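PDB 5DMM: homocysteine S-methyltransferase from Escherichia coli, which transfers a methyl group from S-methylmethionine, or less efficiently from S-adenosylmethionine, to homocysteine, making methionine with the help of zinc. Local coordinates for residues 222-227 / 249-254; 43-48 / 89-94; 57-62 / 101-106; 123-128 / 137-142. One frame throughout, in Å; residues are numbered along the deposited sequence.

Interaction 1: residues 222-227 / 249-254; sequences VVALGI and PLVVYP
One hydrogen bond and one CA-H...O contact grip the carbonyl oxygen of Leu-225: Val-251 N lies a short 2.7 Å from Leu-225 O, and Leu-250 brings its CA to 3.1 Å from Leu-225 O. The N-H reaches Leu-225 O from above its carbonyl plane, 36° out. Val-251 O is held in the same double fashion, by Ile-227 N at 2.9 Å and by the CA-H of Gly-226. Gly-226 brings the strands together here, its CA 4.1 Å from Val-251 CA; a CB on it would collide with Val-251 O. Further on, Tyr-253 N bonds Ile-227 O at 3.1 Å, this time in the carbonyl plane, while at the start of the pairing Leu-225 N makes a weak bond to Pro-249 O. These are adjacent parallel strands of the TIM barrel, joined through helix 235-243 as a beta-alpha-beta crossover. Leu-225, Ile-227, Leu-250 and Val-252 share one sheet face, and three of them meet that helix: Ile-227 on Ala-238, Leu-250 on Leu-242, Val-252 on Leu-239. On that face, Ile-227 CG1 lies 4.2 Å from Val-252 CG2. Val-251 sets CG2 anti to its carbonyl carbon, which brings that methyl to 3.7 Å from Ala-224 CB; its other branch, CG1, meets the edge of the Tyr-253 ring in plane. Tyr-253 itself adopts the crowded rotamer, CG between the backbone N and the carbonyl carbon (chi1 43°). From there the ring touches the bound homocysteine, and its OH is hydrogen-bonded to both Glu-168 and Trp-192.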
loop_
_atom_site.group_PDB
_atom_site.type_symbol
_atom_site.label_atom_id
_atom_site.label_comp_id
_atom_site.label_asym_id
_atom_site.label_seq_id
_atom_site.Cartn_x
_atom_site.Cartn_y
_atom_site.Cartn_z
ATOM N N VAL A 222 -12.148 7.662 0.644
ATOM C CA VAL A 222 -10.832 7.732 0.012
ATOM C C VAL A 222 -10.145 9.020 0.459
ATOM O O VAL A 222 -10.497 10.127 0.026
ATOM C CB VAL A 222 -10.919 7.665 -1.524
ATOM C CG1 VAL A 222 -9.532 7.786 -2.139
ATOM C CG2 VAL A 222 -11.571 6.355 -1.970
ATOM N N VAL A 223 -9.187 8.878 1.362
ATOM C CA VAL A 223 -8.613 10.046 2.023
ATOM C C VAL A 223 -7.259 10.477 1.458
ATOM O O VAL A 223 -6.695 11.485 1.901
ATOM C CB VAL A 223 -8.462 9.791 3.530
ATOM C CG1 VAL A 223 -9.841 9.594 4.169
ATOM C CG2 VAL A 223 -7.600 8.566 3.770
ATOM N N ALA A 224 -6.741 9.717 0.495
ATOM C CA ALA A 224 -5.507 10.085 -0.194
ATOM C C ALA A 224 -5.377 9.315 -1.515
ATOM O O ALA A 224 -5.969 8.243 -1.691
ATOM C CB ALA A 224 -4.290 9.845 0.712
ATOM N N LEU A 225 -4.622 9.888 -2.443
ATOM C CA LEU A 225 -4.455 9.367 -3.805
ATOM C C LEU A 225 -2.990 9.464 -4.164
ATOM O O LEU A 225 -2.320 10.386 -3.724
ATOM C CB LEU A 225 -5.255 10.189 -4.828
ATOM C CG LEU A 225 -6.753 10.375 -4.677
ATOM C CD1 LEU A 225 -7.284 11.120 -5.861
ATOM C CD2 LEU A 225 -7.375 9.013 -4.599
ATOM N N GLY A 226 -2.482 8.570 -4.997
ATOM C CA GLY A 226 -1.110 8.763 -5.433
ATOM C C GLY A 226 -0.571 7.718 -6.371
ATOM O O GLY A 226 -1.319 7.106 -7.116
ATOM N N ILE A 227 0.745 7.532 -6.332
ATOM C CA ILE A 227 1.409 6.603 -7.234
ATOM C C ILE A 227 2.405 5.721 -6.478
ATOM O O ILE A 227 3.015 6.147 -5.494
ATOM C CB ILE A 227 2.140 7.365 -8.360
ATOM C CG1 ILE A 227 3.094 8.382 -7.737
ATOM C CG2 ILE A 227 1.122 8.047 -9.280
ATOM C CD1 ILE A 227 4.015 9.098 -8.738
ATOM N N PRO A 249 -4.371 14.817 0.212
ATOM C CA PRO A 249 -2.963 14.464 0.438
ATOM C C PRO A 249 -2.504 13.440 -0.598
ATOM O O PRO A 249 -3.208 12.440 -0.815
ATOM C CB PRO A 249 -2.947 13.847 1.850
ATOM C CG PRO A 249 -4.285 14.068 2.429
ATOM C CD PRO A 249 -5.242 14.439 1.337
ATOM N N LEU A 250 -1.356 13.669 -1.235
ATOM C CA LEU A 250 -0.910 12.755 -2.281
ATOM C C LEU A 250 0.087 11.743 -1.737
ATOM O O LEU A 250 0.895 12.050 -0.854
ATOM C CB LEU A 250 -0.292 13.521 -3.453
ATOM C CG LEU A 250 -1.236 14.471 -4.214
ATOM C CD1 LEU A 250 -0.486 15.120 -5.382
ATOM C CD2 LEU A 250 -2.512 13.754 -4.701
ATOM N N VAL A 251 0.022 10.538 -2.295
ATOM C CA VAL A 251 0.840 9.413 -1.867
ATOM C C VAL A 251 1.920 9.118 -2.901
ATOM O O VAL A 251 1.660 9.128 -4.098
ATOM C CB VAL A 251 -0.029 8.141 -1.669
ATOM C CG1 VAL A 251 0.820 6.981 -1.210
ATOM C CG2 VAL A 251 -1.154 8.401 -0.685
ATOM N N VAL A 252 3.135 8.836 -2.444
ATOM C CA VAL A 252 4.179 8.483 -3.386
ATOM C C VAL A 252 5.169 7.518 -2.747
ATOM O O VAL A 252 5.766 7.811 -1.719
ATOM C CB VAL A 252 4.916 9.745 -3.935
ATOM C CG1 VAL A 252 5.440 10.639 -2.807
ATOM C CG2 VAL A 252 6.046 9.347 -4.863
ATOM N N TYR A 253 5.290 6.339 -3.335
ATOM C CA TYR A 253 6.345 5.431 -2.935
ATOM C C TYR A 253 6.848 4.652 -4.143
ATOM O O TYR A 253 6.242 3.663 -4.564
ATOM C CB TYR A 253 5.911 4.494 -1.791
ATOM C CG TYR A 253 4.540 3.819 -1.800
ATOM C CD1 TYR A 253 4.443 2.430 -1.793
ATOM C CD2 TYR A 253 3.361 4.554 -1.701
ATOM C CE1 TYR A 253 3.206 1.783 -1.745
ATOM C CE2 TYR A 253 2.116 3.918 -1.660
ATOM C CZ TYR A 253 2.050 2.534 -1.675
ATOM O OH TYR A 253 0.829 1.892 -1.635
ATOM N N PRO A 254 7.960 5.129 -4.721
ATOM C CA PRO A 254 8.495 4.586 -5.968
ATOM C C PRO A 254 9.454 3.425 -5.744
ATOM O O PRO A 254 9.814 3.106 -4.605
ATOM C CB PRO A 254 9.233 5.782 -6.565
ATOM C CG PRO A 254 9.772 6.488 -5.347
ATOM C CD PRO A 254 8.657 6.373 -4.327
#

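Interaction 2: residues 43-48 / 89-94; sequences VLVENP and KALIGK
Leu-44 carries this contact, pushing from helix 39-46, an extra helix in the connection between strands 17-18 and 65-67 of the TIM barrel, against helix 85-109 of the outer layer. Its two methyls divide the work. CD1 sits over the backbone at Leu-91, 3.5 Å from Leu-91 O, whereas CD2 lies alongside the base of Lys-94, 4.1 Å from Lys-94 CG, the two side chains running antiparallel. Nearer the surface, the side chains of Val-45 and Leu-91 cross obliquely, Val-45 CG2 3.9 Å from Leu-91 CD2. Lys-94 leaves its helix with CG anti to the backbone N and then bends at chi2 (69°) and chi4 (-66°), so that its end folds across the ring of Pro-48, with Pro-48 CB 4.1 Å from Lys-94 NZ. The ammonium also comes to 3.7 Å from Leu-44 O; that buried oxygen has no partner in the model, and the nearby charge may ease its burial. At Lys-94 an alanine, without the ammonium and the chain over Pro-48, would probably loosen the packing on Leu-44 CD2 and leave Leu-44 O harder to bury. In the next shell, Ile-51 and Leu-98 pack on Leu-44, and Leu-98 also supports Pro-48. Asn-47, where the chain leaves one helix just before the next, turns ND2 to Glu-49 OE2, and its backbone N closes the last helical turn on Val-43 O at 2.9 Å.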
loop_
_atom_site.group_PDB
_atom_site.type_symbol
_atom_site.label_atom_id
_atom_site.label_comp_id
_atom_site.label_asym_id
_atom_site.label_seq_id
_atom_site.Cartn_x
_atom_site.Cartn_y
_atom_site.Cartn_z
ATOM N N VAL A 43 5.735 -17.599 4.501
ATOM C CA VAL A 43 6.429 -16.850 5.550
ATOM C C VAL A 43 5.500 -16.514 6.717
ATOM O O VAL A 43 5.925 -16.521 7.874
ATOM C CB VAL A 43 7.064 -15.557 4.993
ATOM C CG1 VAL A 43 7.779 -14.780 6.097
ATOM C CG2 VAL A 43 8.053 -15.902 3.884
ATOM N N LEU A 44 4.228 -16.238 6.431
ATOM C CA LEU A 44 3.284 -15.916 7.499
ATOM C C LEU A 44 3.089 -17.122 8.414
ATOM O O LEU A 44 2.837 -16.983 9.611
ATOM C CB LEU A 44 1.941 -15.464 6.921
ATOM C CG LEU A 44 1.882 -14.000 6.478
ATOM C CD1 LEU A 44 0.595 -13.766 5.681
ATOM C CD2 LEU A 44 1.926 -13.083 7.682
ATOM N N VAL A 45 3.235 -18.303 7.840
ATOM C CA VAL A 45 3.118 -19.538 8.604
ATOM C C VAL A 45 4.443 -19.936 9.259
ATOM O O VAL A 45 4.500 -20.185 10.465
ATOM C CB VAL A 45 2.602 -20.680 7.714
ATOM C CG1 VAL A 45 2.783 -22.034 8.398
ATOM C CG2 VAL A 45 1.120 -20.448 7.357
ATOM N N GLU A 46 5.516 -19.961 8.480
ATOM C CA GLU A 46 6.766 -20.555 8.954
ATOM C C GLU A 46 7.706 -19.578 9.661
ATOM O O GLU A 46 8.450 -19.967 10.560
ATOM C CB GLU A 46 7.484 -21.223 7.782
ATOM C CG GLU A 46 6.685 -22.385 7.192
ATOM C CD GLU A 46 7.375 -23.052 6.015
ATOM O OE1 GLU A 46 8.562 -22.750 5.775
ATOM O OE2 GLU A 46 6.731 -23.878 5.327
ATOM N N ASN A 47 7.676 -18.311 9.264
ATOM C CA ASN A 47 8.531 -17.306 9.899
ATOM C C ASN A 47 7.833 -15.961 10.153
ATOM O O ASN A 47 8.339 -14.912 9.747
ATOM C CB ASN A 47 9.790 -17.080 9.048
ATOM C CG ASN A 47 10.786 -18.219 9.172
ATOM O OD1 ASN A 47 10.966 -19.009 8.240
ATOM N ND2 ASN A 47 11.423 -18.320 10.332
ATOM N N PRO A 48 6.687 -15.980 10.848
ATOM C CA PRO A 48 5.980 -14.711 11.035
ATOM C C PRO A 48 6.791 -13.722 11.866
ATOM O O PRO A 48 6.586 -12.514 11.752
ATOM C CB PRO A 48 4.698 -15.123 11.767
ATOM C CG PRO A 48 5.047 -16.411 12.434
ATOM C CD PRO A 48 5.971 -17.101 11.485
ATOM N N LYS A 89 -8.298 -15.884 5.042
ATOM C CA LYS A 89 -8.607 -14.716 5.865
ATOM C C LYS A 89 -7.816 -14.734 7.175
ATOM O O LYS A 89 -7.431 -13.692 7.690
ATOM C CB LYS A 89 -10.120 -14.615 6.142
ATOM C CG LYS A 89 -10.945 -14.529 4.865
ATOM C CD LYS A 89 -12.192 -13.674 4.950
ATOM C CE LYS A 89 -13.049 -13.968 6.141
ATOM N NZ LYS A 89 -14.241 -13.057 6.122
ATOM N N ALA A 90 -7.558 -15.923 7.712
ATOM C CA ALA A 90 -6.690 -16.038 8.881
ATOM C C ALA A 90 -5.296 -15.478 8.606
ATOM O O ALA A 90 -4.719 -14.768 9.439
ATOM C CB ALA A 90 -6.592 -17.525 9.333
ATOM N N LEU A 91 -4.748 -15.784 7.435
ATOM C CA LEU A 91 -3.399 -15.339 7.118
ATOM C C LEU A 91 -3.398 -13.842 6.829
ATOM O O LEU A 91 -2.456 -13.133 7.186
ATOM C CB LEU A 91 -2.834 -16.105 5.926
ATOM C CG LEU A 91 -2.577 -17.583 6.213
ATOM C CD1 LEU A 91 -1.933 -18.246 5.017
ATOM C CD2 LEU A 91 -1.678 -17.706 7.419
ATOM N N ILE A 92 -4.460 -13.370 6.189
ATOM C CA ILE A 92 -4.580 -11.940 5.916
ATOM C C ILE A 92 -4.625 -11.186 7.238
ATOM O O ILE A 92 -3.909 -10.183 7.425
ATOM C CB ILE A 92 -5.822 -11.639 5.065
ATOM C CG1 ILE A 92 -5.638 -12.216 3.655
ATOM C CG2 ILE A 92 -6.085 -10.134 5.005
ATOM C CD1 ILE A 92 -6.939 -12.448 2.928
ATOM N N GLY A 93 -5.443 -11.680 8.162
ATOM C CA GLY A 93 -5.556 -11.072 9.475
ATOM C C GLY A 93 -4.235 -11.098 10.230
ATOM O O GLY A 93 -3.869 -10.128 10.911
ATOM N N LYS A 94 -3.515 -12.207 10.100
ATOM C CA LYS A 94 -2.200 -12.356 10.712
ATOM C C LYS A 94 -1.216 -11.278 10.243
ATOM O O LYS A 94 -0.399 -10.803 11.030
ATOM C CB LYS A 94 -1.626 -13.731 10.402
ATOM C CG LYS A 94 -0.266 -13.988 11.028
ATOM C CD LYS A 94 -0.367 -14.114 12.538
ATOM C CE LYS A 94 0.845 -14.835 13.118
ATOM N NZ LYS A 94 0.905 -16.259 12.688
#

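Interaction 3: residues 57-62 / 101-106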
loop_
_atom_site.group_PDB
_atom_site.type_symbol
_atom_site.label_atom_id
_atom_site.label_comp_id
_atom_site.label_asym_id
_atom_site.label_seq_id
_atom_site.Cartn_x
_atom_site.Cartn_y
_atom_site.Cartn_z
ATOM N N ASP A 57 11.761 -2.821 12.204
ATOM C CA ASP A 57 12.883 -2.179 11.513
ATOM C C ASP A 57 12.484 -0.860 10.836
ATOM O O ASP A 57 13.188 0.162 10.921
ATOM C CB ASP A 57 13.433 -3.148 10.469
ATOM C CG ASP A 57 14.891 -2.936 10.176
ATOM O OD1 ASP A 57 15.350 -1.769 10.179
ATOM O OD2 ASP A 57 15.580 -3.953 9.935
ATOM N N TYR A 58 11.351 -0.885 10.146
ATOM C CA TYR A 58 10.896 0.313 9.447
ATOM C C TYR A 58 10.402 1.385 10.420
ATOM O O TYR A 58 10.649 2.570 10.200
ATOM C CB TYR A 58 9.799 -0.034 8.428
ATOM C CG TYR A 58 10.357 -0.503 7.097
ATOM C CD1 TYR A 58 11.075 0.373 6.285
ATOM C CD2 TYR A 58 10.159 -1.815 6.646
ATOM C CE1 TYR A 58 11.584 -0.022 5.077
ATOM C CE2 TYR A 58 10.677 -2.229 5.417
ATOM C CZ TYR A 58 11.401 -1.313 4.647
ATOM O OH TYR A 58 11.928 -1.656 3.424
ATOM N N TYR A 59 9.702 0.995 11.483
ATOM C CA TYR A 59 9.291 1.999 12.470
ATOM C C TYR A 59 10.533 2.661 13.092
ATOM O O TYR A 59 10.532 3.856 13.357
ATOM C CB TYR A 59 8.416 1.390 13.567
ATOM C CG TYR A 59 6.954 1.105 13.221
ATOM C CD1 TYR A 59 6.129 2.073 12.638
ATOM C CD2 TYR A 59 6.391 -0.129 13.529
ATOM C CE1 TYR A 59 4.785 1.805 12.356
ATOM C CE2 TYR A 59 5.046 -0.404 13.254
ATOM C CZ TYR A 59 4.253 0.570 12.663
ATOM O OH TYR A 59 2.935 0.311 12.386
ATOM N N ARG A 60 11.589 1.878 13.313
ATOM C CA ARG A 60 12.845 2.409 13.836
ATOM C C ARG A 60 13.484 3.395 12.866
ATOM O O ARG A 60 14.061 4.397 13.286
ATOM C CB ARG A 60 13.834 1.282 14.142
ATOM C CG ARG A 60 13.507 0.493 15.385
ATOM C CD ARG A 60 14.557 -0.584 15.641
ATOM N NE ARG A 60 14.402 -1.139 16.978
ATOM C CZ ARG A 60 14.715 -2.382 17.309
ATOM N NH1 ARG A 60 15.196 -3.211 16.389
ATOM N NH2 ARG A 60 14.545 -2.797 18.558
ATOM N N ALA A 61 13.367 3.114 11.570
ATOM C CA ALA A 61 13.953 3.962 10.541
ATOM C C ALA A 61 13.180 5.276 10.374
ATOM O O ALA A 61 13.657 6.206 9.721
ATOM C CB ALA A 61 14.014 3.217 9.224
ATOM N N GLY A 62 11.986 5.348 10.954
ATOM C CA GLY A 62 11.210 6.569 10.905
ATOM C C GLY A 62 9.834 6.443 10.282
ATOM O O GLY A 62 9.084 7.421 10.250
ATOM N N LYS A 101 1.759 -5.856 16.306
ATOM C CA LYS A 101 2.712 -6.310 17.321
ATOM C C LYS A 101 4.010 -5.518 17.247
ATOM O O LYS A 101 4.579 -5.173 18.278
ATOM C CB LYS A 101 3.015 -7.805 17.172
ATOM C CG LYS A 101 1.842 -8.739 17.479
ATOM C CD LYS A 101 1.544 -8.830 18.961
ATOM C CE LYS A 101 0.530 -9.935 19.256
ATOM N NZ LYS A 101 0.993 -11.276 18.786
ATOM N N ALA A 102 4.479 -5.232 16.031
ATOM C CA ALA A 102 5.681 -4.419 15.857
ATOM C C ALA A 102 5.475 -2.985 16.364
ATOM O O ALA A 102 6.392 -2.375 16.921
ATOM C CB ALA A 102 6.112 -4.401 14.395
ATOM N N ARG A 103 4.269 -2.457 16.171
ATOM C CA ARG A 103 3.919 -1.134 16.677
ATOM C C ARG A 103 3.913 -1.108 18.207
ATOM O O ARG A 103 4.392 -0.150 18.823
ATOM C CB ARG A 103 2.558 -0.694 16.142
ATOM C CG ARG A 103 2.103 0.662 16.685
ATOM C CD ARG A 103 0.843 1.162 15.973
ATOM N NE ARG A 103 -0.294 0.267 16.178
ATOM C CZ ARG A 103 -1.451 0.374 15.532
ATOM N NH1 ARG A 103 -1.624 1.339 14.632
ATOM N NH2 ARG A 103 -2.430 -0.488 15.778
ATOM N N GLU A 104 3.361 -2.156 18.818
ATOM C CA GLU A 104 3.402 -2.280 20.277
ATOM C C GLU A 104 4.851 -2.290 20.765
ATOM O O GLU A 104 5.197 -1.577 21.707
ATOM C CB GLU A 104 2.674 -3.547 20.744
ATOM C CG GLU A 104 1.178 -3.517 20.500
ATOM C CD GLU A 104 0.506 -2.332 21.166
ATOM O OE1 GLU A 104 0.446 -2.309 22.411
ATOM O OE2 GLU A 104 0.051 -1.413 20.453
ATOM N N ALA A 105 5.696 -3.088 20.108
ATOM C CA ALA A 105 7.111 -3.190 20.460
ATOM C C ALA A 105 7.856 -1.862 20.344
ATOM O O ALA A 105 8.655 -1.515 21.216
ATOM C CB ALA A 105 7.797 -4.241 19.594
ATOM N N TYR A 106 7.608 -1.120 19.270
ATOM C CA TYR A 106 8.321 0.125 19.077
ATOM C C TYR A 106 7.863 1.176 20.090
ATOM O O TYR A 106 8.674 1.948 20.604
ATOM C CB TYR A 106 8.143 0.653 17.648
ATOM C CG TYR A 106 9.037 1.843 17.412
ATOM C CD1 TYR A 106 10.417 1.726 17.540
ATOM C CD2 TYR A 106 8.508 3.092 17.119
ATOM C CE1 TYR A 106 11.243 2.821 17.350
ATOM C CE2 TYR A 106 9.338 4.190 16.930
ATOM C CZ TYR A 106 10.697 4.043 17.044
ATOM O OH TYR A 106 11.519 5.132 16.863
HETATM O O HOH W 1 12.114 6.768 14.392
#
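Helix 57-61 and helix 101-106 cross at -45° with their axes 9.8 Å apart, and the first ends at Gly-62 in a Schellman motif. Tyr-106 reaches over with CG anti to its backbone N (chi1 -172°) and lays one ring face against the backbone of the other helix. Tyr-59 CB makes a CH-pi contact with that ring, 4.2 Å from its centroid, and Tyr-59 O lies over the same face, also displaced toward the rim, 3.7 Å from Tyr-106 CZ. Arg-60 CG packs on Tyr-106 CE1 at 3.8 Å. At the tip, Tyr-106 OH bonds Asn-110 and a water, 3.0 Å from the OH, that donates to Arg-60 O. A leucine replacing Tyr-106, lacking the ring face and the hydroxyl, would probably leave Tyr-59 CB less well packed and the water less firmly held. The Tyr-59 ring points back the other way, bringing CE2 to 3.8 Å from Arg-103 CB. Its OH bonds Leu-117 O at the start of strand 117-122, and Arg-103 forms a salt bridge with Asp-163. Such side-by-side helices, tied inward to a strand end, are the outer layer of a TIM barrel.

Interaction 4: residues 123-128 / 137-142; sequences GPYGAY and GDYHCS
Aromatic contacts dominate. Tyr-125 turns an edge toward the face of Tyr-139 in a T-shaped pair, centroids 5.5 Å apart and planes at 63°, with Tyr-125 CD2 3.8 Å from Tyr-139 CD2. Tyr-125 projects with CG anti to the backbone N, whereas Tyr-139 takes the crowded position between N and the carbonyl carbon (chi1 45°), and each ring reaches toward the other's backbone. On a face of the Tyr-125 ring sits Cys-141 SG, a sulfur-aromatic contact 3.8 Å from the centroid and displaced toward the rim, closest to Tyr-125 CE2 at 3.5 Å. Phe-149 adds a second edge-to-face partner for Tyr-125. Both segments belong to the connection from strand 117-122 to helix 143-159 of the TIM barrel, whose start lies at the C-terminal end of the strands, near the homocysteine pocket; Ser-121 and Tyr-71 belong to that pocket, and Pro-124 packs on Tyr-71. Polar bonding centres on Tyr-139 OH. Gly-126 N gives it a weak hydrogen bond of 3.3 Å at 144°, and its stronger partner is Glu-175 OE1. The other carboxylate oxygen of Glu-175 takes Tyr-125 N, so one acid ties the hydroxyl and the start of the helical turn together. Close packing completes the fit: Gly-126 CA lies 3.3 Å from Tyr-139 CE1, and a CB there would strike the ring, while Pro-124 CB meets Tyr-139 OH at 3.7 Å. Asp-138 and His-140, either side of Tyr-139 in sequence, form a zinc site separate from that of Cys-229 and Cys-295.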
loop_
_atom_site.group_PDB
_atom_site.type_symbol
_atom_site.label_atom_id
_atom_site.label_comp_id
_atom_site.label_asym_id
_atom_site.label_seq_id
_atom_site.Cartn_x
_atom_site.Cartn_y
_atom_site.Cartn_z
ATOM N N GLY A 123 -3.821 -5.390 -2.998
ATOM C CA GLY A 123 -3.217 -5.372 -4.320
ATOM C C GLY A 123 -4.260 -5.597 -5.393
ATOM O O GLY A 123 -5.384 -6.026 -5.096
ATOM N N PRO A 124 -3.894 -5.330 -6.656
ATOM C CA PRO A 124 -4.849 -5.440 -7.764
ATOM C C PRO A 124 -5.087 -6.881 -8.184
ATOM O O PRO A 124 -4.285 -7.754 -7.867
ATOM C CB PRO A 124 -4.159 -4.668 -8.894
ATOM C CG PRO A 124 -2.684 -4.888 -8.629
ATOM C CD PRO A 124 -2.553 -4.912 -7.115
ATOM N N TYR A 125 -6.168 -7.094 -8.925
ATOM C CA TYR A 125 -6.492 -8.382 -9.528
ATOM C C TYR A 125 -5.337 -8.858 -10.417
ATOM O O TYR A 125 -5.037 -10.047 -10.488
ATOM C CB TYR A 125 -7.798 -8.257 -10.321
ATOM C CG TYR A 125 -8.289 -9.551 -10.918
ATOM C CD1 TYR A 125 -8.912 -10.513 -10.130
ATOM C CD2 TYR A 125 -8.135 -9.814 -12.276
ATOM C CE1 TYR A 125 -9.364 -11.699 -10.676
ATOM C CE2 TYR A 125 -8.587 -10.999 -12.829
ATOM C CZ TYR A 125 -9.201 -11.934 -12.026
ATOM O OH TYR A 125 -9.651 -13.113 -12.575
ATOM N N GLY A 126 -4.663 -7.911 -11.060
ATOM C CA GLY A 126 -3.521 -8.225 -11.898
ATOM C C GLY A 126 -2.391 -8.968 -11.206
ATOM O O GLY A 126 -1.696 -9.769 -11.834
ATOM N N ALA A 127 -2.203 -8.694 -9.917
ATOM C CA ALA A 127 -1.152 -9.342 -9.144
ATOM C C ALA A 127 -1.501 -10.811 -8.913
ATOM O O ALA A 127 -0.618 -11.662 -8.812
ATOM C CB ALA A 127 -0.942 -8.625 -7.822
ATOM N N TYR A 128 -2.795 -11.104 -8.821
ATOM C CA TYR A 128 -3.245 -12.487 -8.705
ATOM C C TYR A 128 -3.028 -13.252 -10.012
ATOM O O TYR A 128 -2.644 -14.430 -10.000
ATOM C CB TYR A 128 -4.720 -12.527 -8.289
ATOM C CG TYR A 128 -5.450 -13.789 -8.698
ATOM C CD1 TYR A 128 -5.192 -15.002 -8.069
ATOM C CD2 TYR A 128 -6.415 -13.758 -9.704
ATOM C CE1 TYR A 128 -5.861 -16.161 -8.444
ATOM C CE2 TYR A 128 -7.085 -14.908 -10.085
ATOM C CZ TYR A 128 -6.808 -16.099 -9.449
ATOM O OH TYR A 128 -7.478 -17.237 -9.825
ATOM N N GLY A 137 -2.913 -3.555 -16.748
ATOM C CA GLY A 137 -4.324 -3.389 -16.443
ATOM C C GLY A 137 -5.292 -3.869 -17.507
ATOM O O GLY A 137 -6.477 -3.540 -17.462
ATOM N N ASP A 138 -4.814 -4.651 -18.469
ATOM C CA ASP A 138 -5.720 -5.127 -19.506
ATOM C C ASP A 138 -6.326 -6.467 -19.116
ATOM O O ASP A 138 -5.959 -7.511 -19.639
ATOM C CB ASP A 138 -5.026 -5.238 -20.863
ATOM C CG ASP A 138 -6.022 -5.450 -22.010
ATOM O OD1 ASP A 138 -7.250 -5.421 -21.765
ATOM O OD2 ASP A 138 -5.582 -5.633 -23.162
ATOM N N TYR A 139 -7.260 -6.410 -18.180
ATOM C CA TYR A 139 -8.042 -7.568 -17.808
ATOM C C TYR A 139 -9.486 -7.143 -17.581
ATOM O O TYR A 139 -9.777 -5.947 -17.383
ATOM C CB TYR A 139 -7.460 -8.254 -16.577
ATOM C CG TYR A 139 -7.039 -7.367 -15.416
ATOM C CD1 TYR A 139 -5.691 -7.167 -15.129
ATOM C CD2 TYR A 139 -7.982 -6.779 -14.572
ATOM C CE1 TYR A 139 -5.294 -6.389 -14.054
ATOM C CE2 TYR A 139 -7.586 -5.993 -13.487
ATOM C CZ TYR A 139 -6.243 -5.814 -13.237
ATOM O OH TYR A 139 -5.842 -5.078 -12.152
ATOM N N HIS A 140 -10.392 -8.115 -17.638
ATOM C CA HIS A 140 -11.817 -7.816 -17.674
ATOM C C HIS A 140 -12.598 -8.666 -16.678
ATOM O O HIS A 140 -12.616 -9.892 -16.780
ATOM C CB HIS A 140 -12.365 -8.030 -19.089
ATOM C CG HIS A 140 -11.707 -7.170 -20.126
ATOM N ND1 HIS A 140 -12.114 -5.882 -20.392
ATOM C CD2 HIS A 140 -10.662 -7.412 -20.950
ATOM C CE1 HIS A 140 -11.353 -5.366 -21.340
ATOM N NE2 HIS A 140 -10.464 -6.277 -21.697
ATOM N N CYS A 141 -13.231 -7.999 -15.716
ATOM C CA CYS A 141 -14.093 -8.655 -14.742
ATOM C C CYS A 141 -15.346 -7.813 -14.565
ATOM O O CYS A 141 -15.294 -6.585 -14.685
ATOM C CB CYS A 141 -13.389 -8.827 -13.390
ATOM S SG CYS A 141 -11.870 -9.827 -13.411
ATOM N N SER A 142 -16.470 -8.458 -14.265
ATOM C CA SER A 142 -17.670 -7.712 -13.896
ATOM C C SER A 142 -17.422 -6.988 -12.578
ATOM O O SER A 142 -16.479 -7.330 -11.861
ATOM C CB SER A 142 -18.879 -8.644 -13.770
ATOM O OG SER A 142 -18.655 -9.607 -12.763
#

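Starting from the N terminus, residues 43-48 and 57-62 come first, on successive helices, and both wait for helix 85-109: interaction 2 closes at 89-94 and interaction 3 at 101-106, so the two cross along the chain, and two levels of one long helix receive the preceding pair. Interaction 4 follows, closing a loop of eight residues; it folds the connection between strand 117-122 and helix 143-159 back on itself. Interaction 1 comes last, closing a crossover of 21 residues in the barrel wall. Interactions 1 and 2 lie on opposite sides of the chain's centre, as do 3 and 4. Interaction 3 joins outer helices, interaction 2 adds an extra helix to them, interaction 1 joins inner strands.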